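Local structure of assembly chaperone of ribosomal protein L4 (Acl4) (Chaetomium thermophilum, 5TQB) at residues 186-189 and 190-193. The protein probably acts as a dedicated chaperone that binds newly made ribosomal protein L4 and escorts it toward ribosome assembly. Sequence-based numbering, arbitrary orientation.
With EDO (1,2-ethanediol), chain H.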
ATOM      1  N   GLU B 186      13.632   1.430   0.122  1.00 60.93           N
ATOM      2  CA  GLU B 186      13.537   2.747   0.741  1.00 61.37           C
ATOM      3  C   GLU B 186      14.906   3.387   0.992  1.00 62.78           C
ATOM      4  O   GLU B 186      15.031   4.611   1.035  1.00 61.63           O
ATOM      5  CB  GLU B 186      12.761   2.647   2.050  1.00 64.33           C
ATOM      6  CG  GLU B 186      12.615   3.962   2.790  1.00 74.21           C
ATOM      7  CD  GLU B 186      11.265   4.097   3.477  1.00 80.86           C
ATOM      8  OE1 GLU B 186      11.240   4.428   4.681  1.00 82.39           O
ATOM      9  OE2 GLU B 186      10.230   3.881   2.808  1.00 82.85           O
ATOM     10  N   THR B 187      15.932   2.564   1.159  1.00 62.08           N
ATOM     11  CA  THR B 187      17.258   3.093   1.404  1.00 65.70           C
ATOM     12  C   THR B 187      17.744   3.810   0.144  1.00 64.60           C
ATOM     13  O   THR B 187      18.265   4.921   0.215  1.00 61.04           O
ATOM     14  CB  THR B 187      18.239   1.981   1.810  1.00 70.00           C
ATOM     15  OG1 THR B 187      18.281   0.980   0.789  1.00 75.07           O
ATOM     16  CG2 THR B 187      17.797   1.338   3.116  1.00 69.01           C
ATOM     17  N   TRP B 188      17.546   3.177  -1.007  1.00 64.07           N
ATOM     18  CA  TRP B 188      18.012   3.726  -2.276  1.00 67.65           C
ATOM     19  C   TRP B 188      17.109   4.854  -2.753  1.00 66.74           C
ATOM     20  O   TRP B 188      17.546   5.774  -3.447  1.00 64.30           O
ATOM     21  CB  TRP B 188      18.115   2.613  -3.313  1.00 67.15           C
ATOM     22  CG  TRP B 188      19.162   1.636  -2.916  1.00 68.87           C
ATOM     23  CD1 TRP B 188      18.971   0.378  -2.431  1.00 69.15           C
ATOM     24  CD2 TRP B 188      20.577   1.854  -2.929  1.00 71.30           C
ATOM     25  NE1 TRP B 188      20.182  -0.208  -2.153  1.00 71.56           N
ATOM     26  CE2 TRP B 188      21.183   0.679  -2.449  1.00 72.67           C
ATOM     27  CE3 TRP B 188      21.388   2.928  -3.306  1.00 72.02           C
ATOM     28  CZ2 TRP B 188      22.564   0.545  -2.341  1.00 75.75           C
ATOM     29  CZ3 TRP B 188      22.760   2.793  -3.199  1.00 74.20           C
ATOM     30  CH2 TRP B 188      23.334   1.612  -2.720  1.00 77.28           C
ATOM     31  N   GLN B 189      15.849   4.780  -2.349  1.00 66.26           N
ATOM     32  CA  GLN B 189      14.910   5.861  -2.572  1.00 65.11           C
ATOM     33  C   GLN B 189      15.425   7.117  -1.871  1.00 63.68           C
ATOM     34  O   GLN B 189      15.394   8.220  -2.428  1.00 60.07           O
ATOM     35  CB  GLN B 189      13.554   5.455  -2.010  1.00 63.49           C
ATOM     36  CG  GLN B 189      12.396   6.247  -2.538  1.00 65.67           C
ATOM     37  CD  GLN B 189      11.085   5.514  -2.360  1.00 63.11           C
ATOM     38  OE1 GLN B 189      10.904   4.404  -2.866  1.00 63.16           O
ATOM     39  NE2 GLN B 189      10.163   6.130  -1.633  1.00 63.93           N
ATOM     40  N   THR B 190      15.920   6.931  -0.652  1.00 60.78           N
ATOM     41  CA  THR B 190      16.376   8.040   0.173  1.00 59.35           C
ATOM     42  C   THR B 190      17.723   8.551  -0.313  1.00 61.55           C
ATOM     43  O   THR B 190      18.022   9.737  -0.187  1.00 62.45           O
ATOM     44  CB  THR B 190      16.459   7.628   1.657  1.00 54.96           C
ATOM     45  OG1 THR B 190      15.171   7.183   2.088  1.00 56.50           O
ATOM     46  CG2 THR B 190      16.892   8.791   2.540  1.00 54.01           C
ATOM     47  N   VAL B 191      18.534   7.655  -0.867  1.00 62.21           N
ATOM     48  CA  VAL B 191      19.795   8.050  -1.470  1.00 64.11           C
ATOM     49  C   VAL B 191      19.491   8.998  -2.629  1.00 66.99           C
ATOM     50  O   VAL B 191      20.143  10.028  -2.790  1.00 69.52           O
ATOM     51  CB  VAL B 191      20.600   6.815  -1.951  1.00 63.58           C
ATOM     52  CG1 VAL B 191      21.711   7.211  -2.923  1.00 63.32           C
ATOM     53  CG2 VAL B 191      21.194   6.071  -0.764  1.00 63.88           C
ATOM     54  N   ALA B 192      18.479   8.657  -3.420  1.00 67.01           N
ATOM     55  CA  ALA B 192      18.096   9.475  -4.566  1.00 69.00           C
ATOM     56  C   ALA B 192      17.610  10.849  -4.114  1.00 68.12           C
ATOM     57  O   ALA B 192      17.950  11.868  -4.721  1.00 66.86           O
ATOM     58  CB  ALA B 192      17.020   8.777  -5.374  1.00 68.78           C
ATOM     59  N   ASN B 193      16.817  10.860  -3.045  1.00 65.41           N
ATOM     60  CA  ASN B 193      16.283  12.091  -2.480  1.00 64.07           C
ATOM     61  C   ASN B 193      17.410  13.071  -2.213  1.00 66.66           C
ATOM     62  O   ASN B 193      17.359  14.221  -2.647  1.00 68.04           O
ATOM     63  CB  ASN B 193      15.537  11.796  -1.180  1.00 65.15           C
ATOM     64  CG  ASN B 193      14.305  12.661  -1.000  1.00 66.11           C
ATOM     65  OD1 ASN B 193      14.245  13.789  -1.485  1.00 68.61           O
ATOM     66  ND2 ASN B 193      13.308  12.129  -0.303  1.00 64.80           N
TER
HETATM   67  C1  EDO H 404      10.803  -0.081   2.145  1.00 82.73           C
HETATM   68  O1  EDO H 404      11.260  -0.302   0.829  1.00 79.89           O
HETATM   69  C2  EDO H 404       9.653   0.900   2.170  1.00 85.43           C
HETATM   70  O2  EDO H 404       9.468   1.350   3.497  1.00 88.46           O
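Four successive i to i+4 backbone bonds tie residues 186-189 to 190-193 as one unbroken run of helix 185-197, from Thr190 N to Glu186 O at 3.0 Å through to Asn193 N to Gln189 O at 3.1 Å. Glu186 O is gripped twice, since Thr190 OG1, turned beside its own backbone N (chi1 -58°), also donates to it at 2.8 Å, although the position of that hydroxyl is less certain. Val191, three residues after Trp188, lies alongside it and sets CG2 obliquely against the indole, 4.0 Å from CE3, while Trp188 NE1 forms a hydrogen bond with Pro182 O. The Glu186 carboxylate is shared: OE2 accepts from O2 of a 1,2-ethanediol, probably from the crystallisation liquor, at 2.7 Å and pairs with Ser230 OG, and OE1 forms a salt bridge to a basic side chain of the other protein chain, where Asn193 OD1 also finds a basic hydrogen-bond partner. Replacing Glu186 by an alanine is likely to cost the basic group this counter-charge and Ser230 OG this partner. Thr190 and Val191 meet helix 166-180, Ala192 helix 201-212 and Gln189 helix 228-240, consistent with the helical-hairpin stacking of a TPR-like alpha-solenoid.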